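Side-chain contacts in aldehyde dehydrogenase family protein (Pseudomonas syringae pv. tomato, PDB 6X9L), which probably oxidises long-chain aliphatic aldehydes with NAD as the electron acceptor, as a member of the aldehyde dehydrogenase family: residues S26-P31 and H47-S52; A54-A59 and A223-I228; N209-N212 and E217-G220. The protein carries 1 engineered substitution. All coordinates share one frame; numbering follows the deposited sequence.

Interaction 1: S26-P31 and H47-S52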
ATOM      1  N   SER A  26      -5.972  30.567 -12.320  1.00 52.69           N
ATOM      2  CA  SER A  26      -4.852  31.075 -13.090  1.00 53.97           C
ATOM      3  C   SER A  26      -4.884  30.506 -14.497  1.00 53.98           C
ATOM      4  O   SER A  26      -5.447  29.435 -14.745  1.00 53.48           O
ATOM      5  CB  SER A  26      -3.525  30.742 -12.417  1.00 55.47           C
ATOM      6  OG  SER A  26      -3.753  29.909 -11.307  1.00 55.40           O
ATOM      7  N   ALA A  27      -4.286  31.248 -15.411  1.00 49.64           N
ATOM      8  CA  ALA A  27      -4.211  30.813 -16.790  1.00 49.94           C
ATOM      9  C   ALA A  27      -3.455  29.490 -16.870  1.00 51.20           C
ATOM     10  O   ALA A  27      -2.519  29.266 -16.101  1.00 52.12           O
ATOM     11  CB  ALA A  27      -3.513  31.883 -17.640  1.00 50.55           C
ATOM     12  N   PRO A  28      -3.844  28.585 -17.763  1.00 49.17           N
ATOM     13  CA  PRO A  28      -2.964  27.461 -18.083  1.00 50.80           C
ATOM     14  C   PRO A  28      -1.741  27.944 -18.842  1.00 52.04           C
ATOM     15  O   PRO A  28      -1.763  28.973 -19.529  1.00 51.63           O
ATOM     16  CB  PRO A  28      -3.835  26.559 -18.957  1.00 50.65           C
ATOM     17  CG  PRO A  28      -4.830  27.484 -19.543  1.00 49.12           C
ATOM     18  CD  PRO A  28      -5.124  28.491 -18.481  1.00 47.84           C
ATOM     19  N   LEU A  29      -0.660  27.173 -18.704  1.00 65.21           N
ATOM     20  CA  LEU A  29       0.585  27.444 -19.404  1.00 66.29           C
ATOM     21  C   LEU A  29       0.542  27.030 -20.869  1.00 66.91           C
ATOM     22  O   LEU A  29       1.410  27.449 -21.640  1.00 67.42           O
ATOM     23  CB  LEU A  29       1.741  26.749 -18.675  1.00 66.99           C
ATOM     24  CG  LEU A  29       1.952  27.358 -17.281  1.00 66.51           C
ATOM     25  CD1 LEU A  29       3.281  26.958 -16.655  1.00 67.12           C
ATOM     26  CD2 LEU A  29       1.825  28.868 -17.362  1.00 66.06           C
ATOM     27  N   SER A  30      -0.456  26.257 -21.274  1.00 83.11           N
ATOM     28  CA  SER A  30      -0.667  25.859 -22.652  1.00 83.49           C
ATOM     29  C   SER A  30      -2.027  26.335 -23.150  1.00 82.30           C
ATOM     30  O   SER A  30      -2.956  26.515 -22.358  1.00 81.32           O
ATOM     31  CB  SER A  30      -0.588  24.336 -22.788  1.00 84.40           C
ATOM     32  OG  SER A  30      -1.070  23.937 -24.055  1.00 84.49           O
ATOM     33  N   PRO A  31      -2.177  26.540 -24.456  1.00 69.23           N
ATOM     34  CA  PRO A  31      -3.465  26.973 -25.011  1.00 67.81           C
ATOM     35  C   PRO A  31      -4.364  25.836 -25.467  1.00 67.59           C
ATOM     36  O   PRO A  31      -5.429  26.121 -26.024  1.00 66.23           O
ATOM     37  CB  PRO A  31      -3.026  27.821 -26.209  1.00 67.73           C
ATOM     38  CG  PRO A  31      -1.813  27.084 -26.724  1.00 69.14           C
ATOM     39  CD  PRO A  31      -1.134  26.475 -25.498  1.00 70.04           C
ATOM     40  N   HIS A  47     -15.757  24.074 -23.106  1.00 39.77           N
ATOM     41  CA  HIS A  47     -14.360  23.713 -23.208  1.00 41.39           C
ATOM     42  C   HIS A  47     -13.696  23.954 -21.867  1.00 40.89           C
ATOM     43  O   HIS A  47     -14.140  24.784 -21.071  1.00 39.56           O
ATOM     44  CB  HIS A  47     -13.637  24.523 -24.275  1.00 42.77           C
ATOM     45  CG  HIS A  47     -14.144  24.284 -25.654  1.00 42.98           C
ATOM     46  ND1 HIS A  47     -15.351  24.785 -26.101  1.00 41.63           N
ATOM     47  CD2 HIS A  47     -13.607  23.601 -26.690  1.00 44.37           C
ATOM     48  CE1 HIS A  47     -15.538  24.408 -27.354  1.00 42.05           C
ATOM     49  NE2 HIS A  47     -14.495  23.693 -27.735  1.00 43.59           N
ATOM     50  N   VAL A  48     -12.619  23.215 -21.632  1.00 46.77           N
ATOM     51  CA  VAL A  48     -11.786  23.401 -20.460  1.00 46.74           C
ATOM     52  C   VAL A  48     -10.336  23.267 -20.894  1.00 49.94           C
ATOM     53  O   VAL A  48     -10.029  22.719 -21.954  1.00 52.05           O
ATOM     54  CB  VAL A  48     -12.126  22.389 -19.356  1.00 44.91           C
ATOM     55  CG1 VAL A  48     -13.594  22.485 -19.019  1.00 42.48           C
ATOM     56  CG2 VAL A  48     -11.773  20.995 -19.810  1.00 45.75           C
ATOM     57  N   ALA A  49      -9.444  23.786 -20.057  1.00 38.59           N
ATOM     58  CA  ALA A  49      -8.028  23.826 -20.385  1.00 41.76           C
ATOM     59  C   ALA A  49      -7.384  22.453 -20.210  1.00 43.54           C
ATOM     60  O   ALA A  49      -7.862  21.610 -19.442  1.00 41.60           O
ATOM     61  CB  ALA A  49      -7.311  24.854 -19.513  1.00 41.91           C
ATOM     62  N   SER A  50      -6.287  22.239 -20.946  1.00 35.11           N
ATOM     63  CA  SER A  50      -5.527  20.995 -20.915  1.00 36.23           C
ATOM     64  C   SER A  50      -4.145  21.283 -20.344  1.00 37.23           C
ATOM     65  O   SER A  50      -3.314  21.930 -21.003  1.00 38.24           O
ATOM     66  CB  SER A  50      -5.420  20.363 -22.301  1.00 38.04           C
ATOM     67  OG  SER A  50      -4.895  19.048 -22.199  1.00 37.51           O
ATOM     68  N   GLY A  51      -3.905  20.778 -19.127  1.00 37.54           N
ATOM     69  CA  GLY A  51      -2.680  21.071 -18.421  1.00 37.98           C
ATOM     70  C   GLY A  51      -1.473  20.361 -19.006  1.00 39.10           C
ATOM     71  O   GLY A  51      -1.560  19.349 -19.704  1.00 39.33           O
ATOM     72  N   SER A  52      -0.319  20.936 -18.710  1.00 44.52           N
ATOM     73  CA  SER A  52       0.986  20.408 -19.050  1.00 45.32           C
ATOM     74  C   SER A  52       1.682  19.983 -17.766  1.00 44.89           C
ATOM     75  O   SER A  52       1.188  20.216 -16.658  1.00 43.98           O
ATOM     76  CB  SER A  52       1.805  21.457 -19.787  1.00 46.13           C
ATOM     77  OG  SER A  52       1.937  22.618 -18.981  1.00 45.85           O
TER

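Interaction 2: A54-A59 and A223-I228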
ATOM      1  N   ALA A  54       4.189  21.456 -16.658  1.00 52.25           N
ATOM      2  CA  ALA A  54       4.512  22.715 -15.985  1.00 51.96           C
ATOM      3  C   ALA A  54       3.360  23.201 -15.108  1.00 51.45           C
ATOM      4  O   ALA A  54       3.584  23.781 -14.035  1.00 50.90           O
ATOM      5  CB  ALA A  54       4.877  23.782 -17.018  1.00 52.43           C
ATOM      6  N   ASP A  55       2.122  23.010 -15.562  1.00 56.49           N
ATOM      7  CA  ASP A  55       0.974  23.340 -14.727  1.00 55.74           C
ATOM      8  C   ASP A  55       0.918  22.455 -13.482  1.00 54.98           C
ATOM      9  O   ASP A  55       0.668  22.944 -12.374  1.00 54.04           O
ATOM     10  CB  ASP A  55      -0.304  23.207 -15.547  1.00 56.07           C
ATOM     11  CG  ASP A  55      -0.348  24.184 -16.685  1.00 56.96           C
ATOM     12  OD1 ASP A  55      -0.328  25.397 -16.393  1.00 56.71           O
ATOM     13  OD2 ASP A  55      -0.383  23.753 -17.863  1.00 57.82           O
ATOM     14  N   VAL A  56       1.145  21.151 -13.647  1.00 39.83           N
ATOM     15  CA  VAL A  56       1.194  20.254 -12.502  1.00 39.19           C
ATOM     16  C   VAL A  56       2.312  20.664 -11.551  1.00 39.05           C
ATOM     17  O   VAL A  56       2.195  20.490 -10.336  1.00 38.42           O
ATOM     18  CB  VAL A  56       1.348  18.798 -12.988  1.00 39.68           C
ATOM     19  CG1 VAL A  56       1.820  17.891 -11.869  1.00 39.38           C
ATOM     20  CG2 VAL A  56       0.044  18.280 -13.552  1.00 39.54           C
ATOM     21  N   ASP A  57       3.401  21.229 -12.077  1.00 51.97           N
ATOM     22  CA  ASP A  57       4.447  21.790 -11.223  1.00 51.88           C
ATOM     23  C   ASP A  57       3.928  22.953 -10.374  1.00 51.20           C
ATOM     24  O   ASP A  57       4.151  22.996  -9.158  1.00 50.74           O
ATOM     25  CB  ASP A  57       5.624  22.252 -12.075  1.00 52.59           C
ATOM     26  CG  ASP A  57       6.547  21.131 -12.437  1.00 53.18           C
ATOM     27  OD1 ASP A  57       6.344  20.018 -11.913  1.00 53.17           O
ATOM     28  OD2 ASP A  57       7.477  21.356 -13.241  1.00 53.64           O
ATOM     29  N   ARG A  58       3.256  23.925 -10.997  1.00 54.79           N
ATOM     30  CA  ARG A  58       2.740  25.045 -10.213  1.00 53.87           C
ATOM     31  C   ARG A  58       1.804  24.550  -9.124  1.00 52.72           C
ATOM     32  O   ARG A  58       1.811  25.057  -7.996  1.00 51.99           O
ATOM     33  CB  ARG A  58       2.015  26.039 -11.116  1.00 53.97           C
ATOM     34  CG  ARG A  58       2.853  26.580 -12.250  1.00 55.07           C
ATOM     35  CD  ARG A  58       2.102  27.651 -13.024  1.00 55.33           C
ATOM     36  NE  ARG A  58       1.800  28.814 -12.190  1.00 54.74           N
ATOM     37  CZ  ARG A  58       0.575  29.286 -11.972  1.00 54.15           C
ATOM     38  NH1 ARG A  58      -0.474  28.700 -12.540  1.00 54.07           N
ATOM     39  NH2 ARG A  58       0.406  30.355 -11.200  1.00 53.63           N
ATOM     40  N   ALA A  59       1.003  23.546  -9.436  1.00 34.22           N
ATOM     41  CA  ALA A  59       0.041  23.064  -8.463  1.00 32.96           C
ATOM     42  C   ALA A  59       0.737  22.341  -7.313  1.00 32.99           C
ATOM     43  O   ALA A  59       0.428  22.594  -6.139  1.00 32.14           O
ATOM     44  CB  ALA A  59      -0.994  22.173  -9.146  1.00 32.74           C
ATOM     45  N   ALA A 223       2.052  11.195 -11.259  1.00 45.51           N
ATOM     46  CA  ALA A 223       2.569   9.906 -10.807  1.00 45.00           C
ATOM     47  C   ALA A 223       4.082   9.934 -10.660  1.00 45.31           C
ATOM     48  O   ALA A 223       4.637   9.248  -9.789  1.00 45.04           O
ATOM     49  CB  ALA A 223       2.143   8.796 -11.773  1.00 44.93           C
ATOM     50  N   ALA A 224       4.759  10.739 -11.479  1.00 42.67           N
ATOM     51  CA  ALA A 224       6.211  10.797 -11.495  1.00 43.01           C
ATOM     52  C   ALA A 224       6.796  11.963 -10.714  1.00 43.10           C
ATOM     53  O   ALA A 224       8.022  12.096 -10.659  1.00 43.45           O
ATOM     54  CB  ALA A 224       6.720  10.869 -12.936  1.00 43.64           C
ATOM     55  N   HIS A 225       5.981  12.804 -10.110  1.00 41.74           N
ATOM     56  CA  HIS A 225       6.523  14.039  -9.569  1.00 41.95           C
ATOM     57  C   HIS A 225       7.375  13.753  -8.335  1.00 41.77           C
ATOM     58  O   HIS A 225       6.944  13.023  -7.436  1.00 41.33           O
ATOM     59  CB  HIS A 225       5.412  15.020  -9.236  1.00 41.80           C
ATOM     60  CG  HIS A 225       5.892  16.430  -9.093  1.00 42.15           C
ATOM     61  ND1 HIS A 225       6.682  16.838  -8.041  1.00 42.12           N
ATOM     62  CD2 HIS A 225       5.701  17.525  -9.869  1.00 42.67           C
ATOM     63  CE1 HIS A 225       6.965  18.123  -8.176  1.00 42.54           C
ATOM     64  NE2 HIS A 225       6.378  18.566  -9.276  1.00 42.86           N
ATOM     65  N   PRO A 226       8.577  14.320  -8.249  1.00 43.08           N
ATOM     66  CA  PRO A 226       9.448  14.058  -7.090  1.00 42.98           C
ATOM     67  C   PRO A 226       8.958  14.666  -5.784  1.00 42.62           C
ATOM     68  O   PRO A 226       9.524  14.360  -4.725  1.00 42.45           O
ATOM     69  CB  PRO A 226      10.786  14.690  -7.505  1.00 43.53           C
ATOM     70  CG  PRO A 226      10.550  15.362  -8.833  1.00 43.89           C
ATOM     71  CD  PRO A 226       9.110  15.366  -9.135  1.00 43.63           C
ATOM     72  N   ASP A 227       7.953  15.530  -5.817  1.00 59.82           N
ATOM     73  CA  ASP A 227       7.529  16.223  -4.614  1.00 59.69           C
ATOM     74  C   ASP A 227       6.148  15.790  -4.161  1.00 59.14           C
ATOM     75  O   ASP A 227       5.578  16.412  -3.259  1.00 59.05           O
ATOM     76  CB  ASP A 227       7.569  17.735  -4.828  1.00 60.27           C
ATOM     77  CG  ASP A 227       7.774  18.495  -3.535  1.00 60.48           C
ATOM     78  OD1 ASP A 227       8.159  17.862  -2.535  1.00 60.33           O
ATOM     79  OD2 ASP A 227       7.549  19.724  -3.506  1.00 60.81           O
ATOM     80  N   ILE A 228       5.600  14.739  -4.759  1.00 42.63           N
ATOM     81  CA  ILE A 228       4.300  14.203  -4.375  1.00 42.11           C
ATOM     82  C   ILE A 228       4.527  12.955  -3.535  1.00 41.77           C
ATOM     83  O   ILE A 228       5.240  12.035  -3.944  1.00 41.99           O
ATOM     84  CB  ILE A 228       3.438  13.917  -5.615  1.00 41.98           C
ATOM     85  CG1 ILE A 228       3.047  15.263  -6.226  1.00 42.24           C
ATOM     86  CG2 ILE A 228       2.233  13.036  -5.260  1.00 41.42           C
ATOM     87  CD1 ILE A 228       2.098  15.200  -7.387  1.00 42.31           C
TER

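Interaction 3: N209-N212 and E217-G220. With NAD (nicotinamide-adenine-dinucleotide), chain D.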
ATOM      1  N   ASN A 209      -5.992  21.938  -5.034  1.00 40.73           N
ATOM      2  CA  ASN A 209      -5.611  22.454  -6.339  1.00 41.31           C
ATOM      3  C   ASN A 209      -6.206  21.587  -7.435  1.00 41.33           C
ATOM      4  O   ASN A 209      -6.204  20.359  -7.332  1.00 41.16           O
ATOM      5  CB  ASN A 209      -4.103  22.520  -6.460  1.00 42.07           C
ATOM      6  CG  ASN A 209      -3.491  23.426  -5.416  1.00 42.05           C
ATOM      7  OD1 ASN A 209      -3.533  24.637  -5.542  1.00 42.23           O
ATOM      8  ND2 ASN A 209      -2.935  22.839  -4.373  1.00 41.91           N
ATOM      9  N   LEU A 210      -6.722  22.243  -8.480  1.00 36.43           N
ATOM     10  CA  LEU A 210      -7.402  21.589  -9.591  1.00 36.58           C
ATOM     11  C   LEU A 210      -6.658  21.840 -10.905  1.00 38.08           C
ATOM     12  O   LEU A 210      -6.403  22.996 -11.278  1.00 38.71           O
ATOM     13  CB  LEU A 210      -8.838  22.094  -9.693  1.00 36.28           C
ATOM     14  CG  LEU A 210      -9.773  21.265 -10.560  1.00 36.56           C
ATOM     15  CD1 LEU A 210     -11.175  21.507 -10.106  1.00 36.21           C
ATOM     16  CD2 LEU A 210      -9.621  21.676 -11.997  1.00 37.93           C
ATOM     17  N   VAL A 211      -6.307  20.766 -11.611  1.00 33.31           N
ATOM     18  CA  VAL A 211      -5.751  20.884 -12.952  1.00 35.26           C
ATOM     19  C   VAL A 211      -6.507  19.932 -13.867  1.00 35.74           C
ATOM     20  O   VAL A 211      -6.698  18.755 -13.541  1.00 34.78           O
ATOM     21  CB  VAL A 211      -4.237  20.588 -13.003  1.00 36.64           C
ATOM     22  CG1 VAL A 211      -3.718  20.789 -14.416  1.00 38.65           C
ATOM     23  CG2 VAL A 211      -3.467  21.465 -12.022  1.00 36.08           C
ATOM     24  N   ASN A 212      -6.934  20.436 -15.014  1.00 41.38           N
ATOM     25  CA  ASN A 212      -7.588  19.613 -16.013  1.00 42.00           C
ATOM     26  C   ASN A 212      -6.569  19.125 -17.033  1.00 43.62           C
ATOM     27  O   ASN A 212      -5.516  19.737 -17.236  1.00 44.43           O
ATOM     28  CB  ASN A 212      -8.702  20.397 -16.700  1.00 42.31           C
ATOM     29  CG  ASN A 212      -9.926  20.530 -15.836  1.00 40.74           C
ATOM     30  OD1 ASN A 212     -10.325  19.575 -15.162  1.00 39.60           O
ATOM     31  ND2 ASN A 212     -10.537  21.716 -15.843  1.00 40.63           N
ATOM     32  N   GLU A 217      -0.860  12.735 -19.725  1.00 48.55           N
ATOM     33  CA  GLU A 217      -0.014  13.921 -19.604  1.00 48.97           C
ATOM     34  C   GLU A 217      -0.032  14.497 -18.187  1.00 48.63           C
ATOM     35  O   GLU A 217       1.008  14.578 -17.527  1.00 48.92           O
ATOM     36  CB  GLU A 217      -0.449  14.979 -20.621  1.00 49.69           C
ATOM     37  CG  GLU A 217       0.615  16.048 -20.818  1.00 50.15           C
ATOM     38  CD  GLU A 217       0.207  17.129 -21.790  1.00 50.88           C
ATOM     39  OE1 GLU A 217      -0.847  16.960 -22.448  1.00 51.20           O
ATOM     40  OE2 GLU A 217       0.939  18.145 -21.885  1.00 51.08           O
ATOM     41  N   VAL A 218      -1.203  14.927 -17.716  1.00 37.98           N
ATOM     42  CA  VAL A 218      -1.315  15.463 -16.358  1.00 37.29           C
ATOM     43  C   VAL A 218      -1.158  14.347 -15.316  1.00 36.31           C
ATOM     44  O   VAL A 218      -0.283  14.410 -14.443  1.00 35.88           O
ATOM     45  CB  VAL A 218      -2.646  16.222 -16.201  1.00 37.30           C
ATOM     46  CG1 VAL A 218      -2.789  16.770 -14.795  1.00 36.58           C
ATOM     47  CG2 VAL A 218      -2.733  17.353 -17.248  1.00 38.17           C
ATOM     48  N   GLY A 219      -1.972  13.294 -15.415  1.00 34.09           N
ATOM     49  CA  GLY A 219      -1.816  12.160 -14.510  1.00 33.19           C
ATOM     50  C   GLY A 219      -0.414  11.574 -14.512  1.00 33.12           C
ATOM     51  O   GLY A 219       0.098  11.167 -13.464  1.00 32.47           O
ATOM     52  N   GLY A 220       0.220  11.497 -15.687  1.00 43.06           N
ATOM     53  CA  GLY A 220       1.575  10.977 -15.736  1.00 43.16           C
ATOM     54  C   GLY A 220       2.553  11.862 -14.986  1.00 43.29           C
ATOM     55  O   GLY A 220       3.397  11.372 -14.221  1.00 42.89           O
TER
HETATM   56  PA  NAD D 702      -9.746   5.479 -16.799  1.00 30.16           P
HETATM   57  O1A NAD D 702      -8.909   4.432 -16.154  1.00 28.20           O
HETATM   58  O2A NAD D 702      -9.699   5.446 -18.277  1.00 31.14           O
HETATM   59  O5B NAD D 702      -9.359   6.954 -16.256  1.00 29.68           O
HETATM   60  C5B NAD D 702      -9.407   7.264 -14.876  1.00 28.55           C
HETATM   61  C4B NAD D 702      -8.596   8.537 -14.593  1.00 26.47           C
HETATM   62  O4B NAD D 702      -7.245   8.304 -14.932  1.00 25.69           O
HETATM   63  C3B NAD D 702      -9.023   9.727 -15.440  1.00 27.48           C
HETATM   64  O3B NAD D 702      -8.891  10.901 -14.648  1.00 24.94           O
HETATM   65  C2B NAD D 702      -8.014   9.759 -16.575  1.00 28.59           C
HETATM   66  O2B NAD D 702      -7.792  11.056 -17.086  1.00 31.06           O
HETATM   67  C1B NAD D 702      -6.785   9.293 -15.846  1.00 27.32           C
HETATM   68  N9A NAD D 702      -5.810   8.614 -16.690  1.00 26.35           N
HETATM   69  C8A NAD D 702      -6.015   7.898 -17.850  1.00 27.52           C
HETATM   70  N7A NAD D 702      -4.813   7.400 -18.230  1.00 29.18           N
HETATM   71  C5A NAD D 702      -3.872   7.789 -17.338  1.00 29.92           C
HETATM   72  C6A NAD D 702      -2.508   7.564 -17.244  1.00 31.54           C
HETATM   73  N6A NAD D 702      -1.916   6.703 -18.072  1.00 33.16           N
HETATM   74  N1A NAD D 702      -1.815   8.096 -16.177  1.00 28.66           N
HETATM   75  C2A NAD D 702      -2.459   8.841 -15.217  1.00 31.21           C
HETATM   76  N3A NAD D 702      -3.816   9.064 -15.309  1.00 26.74           N
HETATM   77  C4A NAD D 702      -4.494   8.545 -16.359  1.00 27.40           C
HETATM   78  O3  NAD D 702     -11.227   5.371 -16.172  1.00 35.97           O
HETATM   79  PN  NAD D 702     -12.605   4.970 -16.898  1.00 43.35           P
HETATM   80  O1N NAD D 702     -12.512   3.579 -17.402  1.00 43.32           O
HETATM   81  O2N NAD D 702     -13.012   6.050 -17.815  1.00 46.15           O
HETATM   82  O5D NAD D 702     -13.459   5.019 -15.507  1.00 35.80           O
HETATM   83  C5D NAD D 702     -14.308   3.946 -15.181  1.00 26.13           C
HETATM   84  C4D NAD D 702     -13.494   2.885 -14.436  1.00 25.78           C
HETATM   85  O4D NAD D 702     -13.260   3.307 -13.104  1.00 29.74           O
HETATM   86  C3D NAD D 702     -14.262   1.580 -14.352  1.00 27.12           C
HETATM   87  O3D NAD D 702     -13.352   0.511 -14.421  1.00 28.21           O
HETATM   88  C2D NAD D 702     -14.812   1.624 -12.949  1.00 26.26           C
HETATM   89  O2D NAD D 702     -15.097   0.340 -12.439  1.00 30.05           O
HETATM   90  C1D NAD D 702     -13.668   2.301 -12.200  1.00 24.96           C
HETATM   91  N1N NAD D 702     -14.195   2.789 -10.920  1.00 27.90           N
HETATM   92  C2N NAD D 702     -13.762   2.218  -9.755  1.00 26.51           C
HETATM   93  C3N NAD D 702     -14.289   2.633  -8.539  1.00 29.75           C
HETATM   94  C7N NAD D 702     -13.861   2.026  -7.238  1.00 27.07           C
HETATM   95  O7N NAD D 702     -14.217   2.724  -6.071  1.00 27.13           O
HETATM   96  N7N NAD D 702     -13.190   0.872  -7.185  1.00 24.34           N
HETATM   97  C4N NAD D 702     -15.262   3.624  -8.509  1.00 32.89           C
HETATM   98  C5N NAD D 702     -15.700   4.187  -9.699  1.00 30.75           C
HETATM   99  C6N NAD D 702     -15.166   3.753 -10.907  1.00 30.55           C

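Interaction 1: S26-P31 and H47-S52
Ser52 OG, facing Leu29 across the contact, is hydrogen-bonded to Asp55 OD2. The other oxygen of that carboxylate, OD1, takes the backbone N of Leu29, so one aspartate on the helix holds a group from each segment. Ser52 occupies the N-cap position just before helix 53-71, where a short polar side chain is well suited. Its OG sits between backbone N and carbonyl carbon (chi1 58°), which turns it toward the loop, 4.1 Å from Leu29 CB. The loop between strands 24-26 and 33-38 lies by van der Waals contact against the chain leaving strand 43-49, the second strand of a small antiparallel hairpin with 33-38, and Asp55 bridges the two. Further back along that strand the contact becomes apolar. Ala49 CB lies 3.6 Å from Pro28 CG and 3.9 Å from Pro28 CB, a small methyl against one side of a rigid ring, with Phe19 of strand 19-21 touching both. Ser30 adds a lighter touch, its CB lying 4.1 Å from Ser50 O. With OG anti to the backbone N (chi1 168°), the Ser30 hydroxyl bonds to Val32 N within its own loop instead of crossing to the other segment.

Interaction 2: A54-A59 and A223-I228
Polar contact here rests on Asp57 and His225. His225 NE2 donates to Asp57 OD1 at 3.0 Å, a weak bond because it bends strongly at the hydrogen. The oxygen nevertheless lies at the ring edge, near its plane, and is also 3.3 Å from His225 CD2. The carboxylate stands almost upright to the imidazole, the two planes 88° apart. On the far side of the ring, ND1 accepts the backbone N-H of Asp227 at 2.9 Å, a straighter bond (154°) lying in the ring plane. Histidine suits the place because one ring can accept at one nitrogen and donate at the other; the ND1 bond, with some help from the weak one at NE2, probably limits its rotation, and the carboxylate would probably polarise the NE2-H. The ring reaches the helix because CG is anti to the backbone N (chi1 -162°). His225 also opens a type I turn to Ile228, whose closing bond, Ile228 N to His225 O, is weak.

Apolar contact is slighter: Val56 CG1 approaches His225 CD2 obliquely at 4.4 Å.

Helix 53-71 thereby packs on the loop that follows helix 215-224 and leads into strand 230-234. Val56 also touches Ala221 and Met222 of helix 215-224, while Val60, one turn further along helix 53-71, meets His225, Asp227 and Ile228.

Interaction 3: N209-N212 and E217-G220
From its CB, which points at the loop leaving strand 208-210, Val218 divides into two methyl groups with different neighbours. CG1, anti to the backbone N (chi1 179°), meets the CG1 of Val211 at 4.1 Å, the two valines crossing at a slant. Val56 of helix 53-71 touches Val218 as well, so this branch lies among aliphatic groups. CG2, beside the backbone N, turns to the backbone of the facing loop and lies 3.7 Å from Asn212 O. That carbonyl oxygen has its polar partner elsewhere, in a backbone hydrogen bond with Gly51, and against the methyl it makes van der Waals contact. Asn212 itself sends its CB away from the helix, contributing main chain rather than amide to this face.

Val211 completes the apolar patch. Its side chain also touches Ala59 and Phe19, while its backbone bonds to Leu181 on the adjoining strand. A beta-branched residue suits both the extended backbone at Val211 and the buried interior.

These elements belong to the Rossmann-type NAD-binding domain, in which the chain runs from strand 208-210 through helix 215-224 to the parallel strand 230-234. An adjacent face of the helix serves the cofactor. Gly219 CA approaches C2A of the NAD adenine at 3.5 Å, and Gly220 N lies 3.8 Å from the same carbon. Having no side chain at Gly219 lets the base come right against the helix backbone, which includes a wider pi-type turn at 217-219.

No hydrogen bond crosses between the two segments, so the contact depends on dispersion, shape and burial: it seats the inner side of the helix hydrophobically while the neighbouring glycines meet the adenine.

How the interactions relate
Interaction 3 is the buried one, made mainly by valine methyls on a helix whose glycines meet the cofactor. Interactions 1 and 2 are only partly buried: the first is van der Waals packing whose polar ties run to Asp55 outside it, the second a weak imidazole-carboxylate bond. Interactions 2 and 3 share helix 215-224, interaction 3 on its body and interaction 2 where it passes into the following loop. Interaction 1 leads along the chain into the helix used by interaction 2, and Asp55, on that helix, bonds back to the loop of interaction 1. A backbone hydrogen bond joins interactions 1 and 3, so the hairpin of strands 33-38 and 43-49, helix 53-71 and the nucleotide-binding sheet form one continuous packing.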